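Local coordinates for Alr3699 protein (Nostoc sp., PDB 4XSO) that is of unknown specific function but belongs to the GT-B glycosyltransferases, with two Rossmann-like domains, at residues 107-112 against 140-145; 146-151 against 163-168; 207-212 against 341-346; 223-228 against 237-242. All coordinates share one frame; numbering follows the deposited sequence.

Interaction 1: 107-112 against 140-145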
# COMPACT_ATOMS: atom_id res chain seq x y z
N ALA A 107 7.03 8.24 4.82
CA ALA A 107 6.42 8.99 3.69
C ALA A 107 6.87 8.32 2.41
O ALA A 107 6.13 8.27 1.40
CB ALA A 107 6.80 10.47 3.70
N LEU A 108 8.07 7.74 2.45
CA LEU A 108 8.63 7.04 1.29
C LEU A 108 7.83 5.72 1.01
O LEU A 108 7.46 5.39 -0.11
CB LEU A 108 10.17 6.78 1.44
CG LEU A 108 10.50 5.76 0.34
CD1 LEU A 108 10.71 6.48 -0.98
CD2 LEU A 108 11.60 4.85 0.77
N VAL A 109 7.44 5.04 2.06
CA VAL A 109 6.62 3.84 1.88
C VAL A 109 5.27 4.15 1.26
O VAL A 109 4.89 3.64 0.19
CB VAL A 109 6.53 3.10 3.24
CG1 VAL A 109 5.59 1.94 3.14
CG2 VAL A 109 7.93 2.64 3.62
N VAL A 110 4.56 5.06 1.89
CA VAL A 110 3.28 5.47 1.38
C VAL A 110 3.43 6.18 0.05
O VAL A 110 2.64 5.99 -0.87
CB VAL A 110 2.57 6.40 2.41
CG1 VAL A 110 1.33 7.06 1.81
CG2 VAL A 110 2.26 5.66 3.69
N GLY A 111 4.42 7.04 -0.07
CA GLY A 111 4.60 7.77 -1.33
C GLY A 111 4.92 6.85 -2.50
O GLY A 111 4.55 7.11 -3.63
N ALA A 112 5.64 5.76 -2.23
CA ALA A 112 5.97 4.75 -3.27
C ALA A 112 4.73 4.05 -3.82
O ALA A 112 4.52 3.90 -5.04
CB ALA A 112 6.98 3.70 -2.72
N LEU A 140 14.62 -0.85 7.09
CA LEU A 140 15.70 -0.54 6.14
C LEU A 140 15.52 -1.23 4.81
O LEU A 140 15.66 -0.59 3.75
CB LEU A 140 17.08 -0.93 6.68
CG LEU A 140 17.64 -0.12 7.84
CD1 LEU A 140 19.13 -0.48 7.96
CD2 LEU A 140 17.45 1.37 7.69
N ARG A 141 15.26 -2.54 4.87
CA ARG A 141 15.01 -3.32 3.66
C ARG A 141 13.83 -2.75 2.84
O ARG A 141 13.91 -2.63 1.64
CB ARG A 141 14.72 -4.81 4.00
CG ARG A 141 15.91 -5.72 4.35
CD ARG A 141 17.20 -5.32 3.64
NE ARG A 141 18.21 -6.38 3.60
CZ ARG A 141 19.15 -6.61 4.52
NH1 ARG A 141 19.26 -5.85 5.63
NH2 ARG A 141 19.99 -7.61 4.33
N VAL A 142 12.76 -2.39 3.51
CA VAL A 142 11.56 -1.90 2.87
C VAL A 142 11.86 -0.55 2.21
O VAL A 142 11.65 -0.37 1.03
CB VAL A 142 10.41 -1.82 3.88
CG1 VAL A 142 9.22 -1.02 3.34
CG2 VAL A 142 9.93 -3.24 4.18
N ALA A 143 12.37 0.39 2.99
CA ALA A 143 12.81 1.68 2.48
C ALA A 143 13.74 1.57 1.26
O ALA A 143 13.49 2.13 0.21
CB ALA A 143 13.48 2.45 3.61
N VAL A 144 14.82 0.82 1.39
CA VAL A 144 15.75 0.67 0.31
C VAL A 144 15.07 0.10 -0.96
O VAL A 144 15.24 0.58 -2.11
CB VAL A 144 16.91 -0.24 0.78
CG1 VAL A 144 17.66 -0.84 -0.37
CG2 VAL A 144 17.85 0.51 1.73
N ASN A 145 14.33 -0.97 -0.75
CA ASN A 145 13.72 -1.64 -1.88
C ASN A 145 12.70 -0.72 -2.62
O ASN A 145 12.67 -0.66 -3.83
CB ASN A 145 13.02 -2.85 -1.40
CG ASN A 145 12.19 -3.52 -2.49
OD1 ASN A 145 11.03 -3.91 -2.26
ND2 ASN A 145 12.79 -3.66 -3.68
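L108 and V109, neighbours on helix 105-118, meet V142 and A143, neighbours on helix 137-150. The two valines touch through one methyl each, V109 CG2 and V142 CG1, 3.9 Å apart. Their side chains cross at about a right angle. In V142 the touching CG1 is the branch that lies anti to the backbone N (chi1 167°).

L108 lies next to this pair and points its CB at the other helix. With chi1 at 166° its side chain extends away from its own main-chain nitrogen, and CD2 is the branch that arrives. CD2 lies 3.4 Å from A143 O, a carbon against a backbone carbonyl oxygen. The same methyl is 4.2 Å from A143 CB, so it packs along the main chain of A143 as well as on its methyl. The small side chain of A143 is consistent with the close backbones: V109 CA and A143 CA are 6.6 Å apart. No hydrogen bond crosses between the segments. The contact is apolar and modest in area, 134 Å² with both sides summed.

The two helices follow one another in the N-terminal Rossmann-like domain, with strand 122-126 between them in the chain. L108 also reaches L122 and Y124 of that strand, and A147 further along helix 137-150. V109 packs on L146 of the same helix. The second subunit packs on the same two valines, with its L80 on V109 and its I117 on V142.

Interaction 2: 146-151 against 163-168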
# COMPACT_ATOMS: atom_id res chain seq x y z
N LEU A 146 11.87 -0.05 -1.86
CA LEU A 146 10.89 0.81 -2.48
C LEU A 146 11.60 1.97 -3.21
O LEU A 146 11.24 2.36 -4.32
CB LEU A 146 9.92 1.34 -1.43
CG LEU A 146 8.99 0.20 -0.90
CD1 LEU A 146 7.98 0.71 0.10
CD2 LEU A 146 8.21 -0.37 -2.06
N ALA A 147 12.60 2.52 -2.58
CA ALA A 147 13.34 3.63 -3.22
C ALA A 147 13.93 3.17 -4.53
O ALA A 147 13.74 3.80 -5.61
CB ALA A 147 14.39 4.16 -2.20
N ASN A 148 14.60 2.00 -4.49
CA ASN A 148 15.27 1.48 -5.64
C ASN A 148 14.30 1.21 -6.76
O ASN A 148 14.60 1.42 -7.94
CB ASN A 148 16.02 0.14 -5.33
CG ASN A 148 17.22 0.36 -4.47
OD1 ASN A 148 17.63 1.50 -4.28
ND2 ASN A 148 17.83 -0.72 -3.97
N ARG A 149 13.13 0.76 -6.42
CA ARG A 149 12.19 0.41 -7.50
C ARG A 149 11.33 1.60 -7.99
O ARG A 149 10.91 1.63 -9.17
CB ARG A 149 11.27 -0.72 -7.08
CG ARG A 149 10.33 -1.17 -8.21
CD ARG A 149 9.66 -2.55 -8.01
NE ARG A 149 9.10 -3.07 -9.29
CZ ARG A 149 8.35 -4.17 -9.42
NH1 ARG A 149 8.05 -4.94 -8.36
NH2 ARG A 149 7.91 -4.53 -10.63
N PHE A 150 10.96 2.48 -7.09
CA PHE A 150 9.93 3.49 -7.48
C PHE A 150 10.42 4.90 -7.55
O PHE A 150 9.74 5.78 -8.11
CB PHE A 150 8.78 3.46 -6.50
CG PHE A 150 8.05 2.16 -6.51
CD1 PHE A 150 7.21 1.87 -7.56
CD2 PHE A 150 8.36 1.17 -5.59
CE1 PHE A 150 6.59 0.63 -7.63
CE2 PHE A 150 7.76 -0.08 -5.66
CZ PHE A 150 6.86 -0.34 -6.68
N ALA A 151 11.52 5.17 -6.87
CA ALA A 151 11.99 6.58 -6.82
C ALA A 151 12.77 6.94 -8.05
O ALA A 151 13.62 6.22 -8.44
CB ALA A 151 12.86 6.76 -5.58
N THR A 163 26.23 7.46 1.50
CA THR A 163 27.03 6.20 1.65
C THR A 163 26.25 5.17 2.45
O THR A 163 26.25 4.00 2.10
CB THR A 163 28.37 6.52 2.37
OG1 THR A 163 28.08 7.37 3.48
CG2 THR A 163 29.22 7.26 1.50
N ALA A 164 25.60 5.58 3.53
CA ALA A 164 24.78 4.60 4.31
C ALA A 164 23.61 3.98 3.49
O ALA A 164 23.30 2.79 3.65
CB ALA A 164 24.25 5.22 5.59
N PHE A 165 22.98 4.77 2.58
CA PHE A 165 21.92 4.27 1.75
C PHE A 165 22.40 3.23 0.79
O PHE A 165 21.75 2.20 0.56
CB PHE A 165 21.33 5.45 0.94
CG PHE A 165 20.41 5.04 -0.15
CD1 PHE A 165 19.08 4.62 0.15
CD2 PHE A 165 20.78 5.13 -1.48
CE1 PHE A 165 18.20 4.34 -0.90
CE2 PHE A 165 19.90 4.82 -2.52
CZ PHE A 165 18.62 4.42 -2.24
N ILE A 166 23.57 3.50 0.21
CA ILE A 166 24.22 2.56 -0.67
C ILE A 166 24.64 1.25 0.06
O ILE A 166 24.47 0.17 -0.49
CB ILE A 166 25.46 3.23 -1.28
CG1 ILE A 166 25.03 4.27 -2.31
CG2 ILE A 166 26.41 2.18 -1.89
CD1 ILE A 166 26.25 5.07 -2.88
N GLN A 167 25.21 1.35 1.25
CA GLN A 167 25.69 0.18 2.00
C GLN A 167 24.56 -0.72 2.45
O GLN A 167 24.76 -1.87 2.70
CB GLN A 167 26.45 0.65 3.26
CG GLN A 167 27.83 1.20 2.91
CD GLN A 167 28.52 1.94 4.03
OE1 GLN A 167 27.92 2.43 4.99
NE2 GLN A 167 29.82 2.09 3.87
N ALA A 168 23.37 -0.14 2.59
CA ALA A 168 22.16 -0.84 2.91
C ALA A 168 21.51 -1.45 1.68
O ALA A 168 20.49 -2.05 1.81
CB ALA A 168 21.17 0.10 3.56
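Two first torsions bring F165 and N148 together. In F165, chi1 of 169° turns the ring away from its own main-chain nitrogen and sends it from helix 159-167 across to helix 137-150. N148 has CG beside the backbone N and opposite the carbonyl carbon (chi1 -71°), which brings its amide over to the ring.

The far end of the phenyl group does the touching. F165 CE1 meets A147 CB at 4.0 Å, and this methyl lies at the ring edge, near the ring plane. F165 CZ is 3.7 Å from N148 OD1, which approaches obliquely. The amide and ring planes are 78° apart, so the two flat groups are not stacked. The side chains of N148 and F165 run alongside each other, pointing opposite ways.

No hydrogen bond joins the two segments. The amide is held from outside them: N148 ND2 is hydrogen-bonded to G169 O, just beyond helix 159-167. The main-chain oxygen of N148 also accepts a hydrogen bond from R171 NH1. The backbones stay well apart, with A147 CA and F165 CA 9.9 Å from each other, and the long F165 side chain bridges the gap.

F165 also packs on L126, and A147 on Y124, both of strand 122-126. Strand 153-156 lies between the two helices in the chain. Helices packed in this way against a parallel sheet are typical of the Rossmann-like N-terminal domain of a GT-B protein.

Interaction 3: 207-212 against 341-346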
# COMPACT_ATOMS: atom_id res chain seq x y z
N PHE A 207 35.54 33.35 28.53
CA PHE A 207 35.63 32.63 27.25
C PHE A 207 34.45 31.69 27.21
O PHE A 207 34.36 30.71 27.97
CB PHE A 207 36.95 31.87 27.09
CG PHE A 207 37.20 31.34 25.72
CD1 PHE A 207 36.66 30.11 25.34
CD2 PHE A 207 37.92 32.09 24.78
CE1 PHE A 207 36.84 29.63 24.07
CE2 PHE A 207 38.14 31.59 23.50
CZ PHE A 207 37.61 30.34 23.15
N VAL A 208 33.51 32.00 26.32
CA VAL A 208 32.25 31.35 26.30
C VAL A 208 32.16 30.27 25.21
O VAL A 208 32.25 30.54 24.01
CB VAL A 208 31.13 32.39 26.09
CG1 VAL A 208 29.78 31.71 25.96
CG2 VAL A 208 31.09 33.40 27.22
N VAL A 209 31.94 29.05 25.64
CA VAL A 209 31.67 27.95 24.76
C VAL A 209 30.19 27.65 24.75
O VAL A 209 29.60 27.32 25.80
CB VAL A 209 32.39 26.67 25.19
CG1 VAL A 209 32.15 25.57 24.17
CG2 VAL A 209 33.87 26.91 25.35
N GLY A 210 29.57 27.71 23.57
CA GLY A 210 28.13 27.51 23.47
C GLY A 210 27.83 26.14 22.90
O GLY A 210 28.50 25.67 21.96
N HIS A 211 26.78 25.52 23.43
CA HIS A 211 26.32 24.26 22.94
C HIS A 211 24.84 24.46 22.64
O HIS A 211 24.09 24.86 23.54
CB HIS A 211 26.52 23.22 24.05
CG HIS A 211 26.37 21.81 23.60
ND1 HIS A 211 25.15 21.24 23.31
CD2 HIS A 211 27.29 20.85 23.36
CE1 HIS A 211 25.33 19.99 22.91
NE2 HIS A 211 26.62 19.74 22.91
N PHE A 212 24.41 24.20 21.44
CA PHE A 212 23.02 24.58 21.03
C PHE A 212 22.26 23.35 20.57
O PHE A 212 22.48 22.87 19.49
CB PHE A 212 23.09 25.53 19.86
CG PHE A 212 23.74 26.81 20.21
CD1 PHE A 212 25.09 26.92 20.19
CD2 PHE A 212 22.99 27.86 20.61
CE1 PHE A 212 25.69 28.07 20.56
CE2 PHE A 212 23.58 29.02 21.02
CZ PHE A 212 24.94 29.14 20.96
N ASN A 341 41.57 20.35 24.72
CA ASN A 341 42.75 20.80 24.02
C ASN A 341 42.40 21.83 22.95
O ASN A 341 43.10 22.85 22.80
CB ASN A 341 43.43 19.63 23.34
CG ASN A 341 44.14 18.72 24.32
OD1 ASN A 341 44.39 19.05 25.48
ND2 ASN A 341 44.53 17.58 23.83
N ILE A 342 41.31 21.59 22.22
CA ILE A 342 40.84 22.59 21.25
C ILE A 342 40.48 23.87 21.92
O ILE A 342 40.83 24.96 21.44
CB ILE A 342 39.62 22.08 20.44
CG1 ILE A 342 40.04 20.91 19.56
CG2 ILE A 342 39.04 23.20 19.57
CD1 ILE A 342 41.32 21.18 18.73
N ILE A 343 39.73 23.77 23.00
CA ILE A 343 39.27 25.00 23.70
C ILE A 343 40.49 25.83 24.15
O ILE A 343 40.59 27.03 23.91
CB ILE A 343 38.41 24.65 24.93
CG1 ILE A 343 37.11 24.03 24.47
CG2 ILE A 343 38.18 25.88 25.78
CD1 ILE A 343 36.23 23.56 25.63
N ASN A 344 41.45 25.14 24.75
CA ASN A 344 42.69 25.77 25.15
C ASN A 344 43.50 26.35 23.95
O ASN A 344 44.09 27.42 24.07
CB ASN A 344 43.54 24.78 25.95
CG ASN A 344 43.11 24.72 27.42
OD1 ASN A 344 43.02 25.73 28.08
ND2 ASN A 344 42.85 23.54 27.92
N THR A 345 43.51 25.66 22.81
CA THR A 345 44.14 26.18 21.63
C THR A 345 43.48 27.47 21.22
O THR A 345 44.17 28.40 20.82
CB THR A 345 44.02 25.22 20.48
OG1 THR A 345 44.83 24.09 20.78
CG2 THR A 345 44.46 25.85 19.18
N CYS A 346 42.14 27.51 21.33
CA CYS A 346 41.39 28.73 20.95
C CYS A 346 41.67 29.94 21.87
O CYS A 346 41.59 31.10 21.43
CB CYS A 346 39.88 28.43 20.91
SG CYS A 346 39.41 27.45 19.47
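F207 and V209 of strand 207-212 pack on I343 and C346 of helix 336-348. This is helix-on-sheet packing in the C-terminal Rossmann-like domain of the GT-B fold. The short segments run in roughly opposed directions, with 139° between their axes and a closest approach of 10.6 Å.

The contacts across the gap are apolar. F207 and V209, two residues apart on the strand, both point CB toward the helix. I343 touches both, with a different branch for each. Its CD1 meets V209 CG2 at 4.1 Å, where the two side chains cross at about a right angle. Its CG2 lies 4.3 Å from F207 CE1. C346, almost one turn further on, brings its CB to 3.7 Å from F207 CZ. Both partners of the ring approach obliquely. A nearly fully extended first torsion (chi1 -170°) stretches the F207 ring toward the helix.

L285 of strand 285-287 packs on both F207 and I343, and L224 of helix 221-228 packs on V209.

No hydrogen bond crosses the gap. The strand bonds to its neighbours in the sheet, pairing with T236 and L285 through its backbone, and the helix bonds within itself. There N341 O accepts two bonds, from T345 N and T345 OG1, on opposite faces of its carbonyl plane. The hydroxyl bond spans 2.9 Å from OG1 to N341 O, with the donor 36° out of that plane.

Interaction 4: 223-228 against 237-242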
# COMPACT_ATOMS: atom_id res chain seq x y z
N ILE A 223 29.91 15.62 27.67
CA ILE A 223 31.28 15.66 27.14
C ILE A 223 31.86 17.09 27.25
O ILE A 223 32.98 17.25 27.69
CB ILE A 223 31.31 15.16 25.65
CG1 ILE A 223 30.63 13.80 25.50
CG2 ILE A 223 32.75 15.13 25.10
CD1 ILE A 223 31.42 12.69 26.16
N LEU A 224 31.09 18.14 26.85
CA LEU A 224 31.51 19.51 27.05
C LEU A 224 31.79 19.79 28.54
O LEU A 224 32.76 20.45 28.88
CB LEU A 224 30.49 20.52 26.44
CG LEU A 224 30.78 22.01 26.69
CD1 LEU A 224 32.10 22.39 26.06
CD2 LEU A 224 29.65 22.87 26.10
N ILE A 225 30.89 19.34 29.40
CA ILE A 225 31.03 19.52 30.85
C ILE A 225 32.33 18.83 31.36
O ILE A 225 33.12 19.52 32.00
CB ILE A 225 29.74 19.08 31.58
CG1 ILE A 225 28.59 20.01 31.16
CG2 ILE A 225 29.95 19.14 33.09
CD1 ILE A 225 27.23 19.40 31.35
N ASP A 226 32.62 17.57 30.98
CA ASP A 226 33.90 16.95 31.36
C ASP A 226 35.10 17.75 30.83
O ASP A 226 36.04 18.04 31.55
CB ASP A 226 34.01 15.54 30.84
CG ASP A 226 33.20 14.54 31.62
OD1 ASP A 226 32.89 14.83 32.77
OD2 ASP A 226 32.85 13.46 31.05
N ALA A 227 35.03 18.22 29.58
CA ALA A 227 36.11 19.05 29.09
C ALA A 227 36.25 20.37 29.87
O ALA A 227 37.35 20.87 30.05
CB ALA A 227 35.93 19.35 27.60
N LEU A 228 35.15 20.96 30.34
CA LEU A 228 35.25 22.23 31.06
C LEU A 228 36.11 22.05 32.32
O LEU A 228 36.90 22.91 32.68
CB LEU A 228 33.85 22.72 31.45
CG LEU A 228 33.60 24.21 31.25
CD1 LEU A 228 34.04 24.63 29.86
CD2 LEU A 228 32.13 24.55 31.45
N ALA A 237 30.50 27.61 29.97
CA ALA A 237 29.67 26.99 28.96
C ALA A 237 28.22 27.54 29.06
O ALA A 237 27.72 27.77 30.14
CB ALA A 237 29.73 25.49 29.12
N ILE A 238 27.60 27.85 27.91
CA ILE A 238 26.19 28.11 27.87
C ILE A 238 25.58 26.98 27.13
O ILE A 238 26.03 26.60 26.03
CB ILE A 238 25.80 29.50 27.25
CG1 ILE A 238 26.26 29.61 25.80
CG2 ILE A 238 26.40 30.66 28.03
CD1 ILE A 238 25.62 30.79 25.08
N LEU A 239 24.56 26.38 27.76
CA LEU A 239 23.77 25.30 27.17
C LEU A 239 22.42 25.88 26.78
O LEU A 239 21.64 26.36 27.64
CB LEU A 239 23.57 24.13 28.14
CG LEU A 239 24.87 23.62 28.78
CD1 LEU A 239 24.57 22.35 29.54
CD2 LEU A 239 25.92 23.31 27.79
N VAL A 240 22.15 25.82 25.48
CA VAL A 240 20.97 26.39 24.94
C VAL A 240 20.18 25.28 24.35
O VAL A 240 20.64 24.55 23.47
CB VAL A 240 21.33 27.46 23.88
CG1 VAL A 240 20.10 28.17 23.42
CG2 VAL A 240 22.31 28.46 24.48
N GLY A 241 18.99 25.14 24.88
CA GLY A 241 18.02 24.19 24.45
C GLY A 241 17.23 23.71 25.67
O GLY A 241 17.54 23.99 26.87
N ASP A 242 16.21 22.95 25.37
CA ASP A 242 15.31 22.53 26.39
C ASP A 242 15.43 21.03 26.54
O ASP A 242 16.07 20.36 25.76
CB ASP A 242 13.86 23.03 26.13
CG ASP A 242 13.33 22.63 24.79
OD1 ASP A 242 14.13 22.31 23.90
OD2 ASP A 242 12.11 22.66 24.61
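L228 lays its CD2 methyl against the CB of A237, 3.5 Å away. This is tighter than usual for two carbons. The same CD2 is 3.8 Å from A237 N, so the methyl also meets the main chain at this point of the strand. L228 and A237 are where the two backbones come nearest, with their CA atoms 7.6 Å apart.

One turn earlier on helix 221-228, L224 reaches the same methyl from a different direction. Its first torsion, 175°, sets CG across from the main-chain nitrogen and carries CD2 toward the strand. There CD2 touches two residues. It is 4.0 Å from A237 CB and 4.1 Å from L239 CD2. L224 and L239 pass side by side, heading opposite ways. A237 CB is touched by the CD2 methyls of both leucines, L228 and L224. L239 uses its other branch for I225: L239 CD1 lies 4.4 Å from I225 CD1, a looser contact.

The helix and strand belong to one beta-alpha-beta unit, strand 207-212, helix 221-228 and strand 235-240. The helix runs nearly antiparallel to the strand, at 170° between the short axes. On either side of strand 235-240, the sheet adds V209 and H211 beside L224, and V267 beside L228 and L239.

Every touching residue is buried, and no hydrogen bond crosses between the segments. Two leucine methyls meet A237 CB, and I225 meets L239, all carbon on carbon. The contacts are van der Waals packing, mostly methyl on methyl, with no directional bond.

The four contacts fall into two pairs, one in each Rossmann-like domain. Interactions 1 and 2 share helix 137-150 and have centres 9 Å apart. They touch directly, for example A112 CB to F150 CD2 at 4.1 Å, and both border the second subunit. Interactions 3 and 4 have centres 10 Å apart and meet through neighbouring strands 207-212 and 235-240. There H211 O and V240 N are 2.9 Å apart, a probable hydrogen bond. Interaction 4 is nested in the chain loop closed by interaction 3. The pairs lie on opposite sides of the chain's centre. Interactions 1 and 3 have centres about 41 Å apart, with nearest atoms about 25 Å apart.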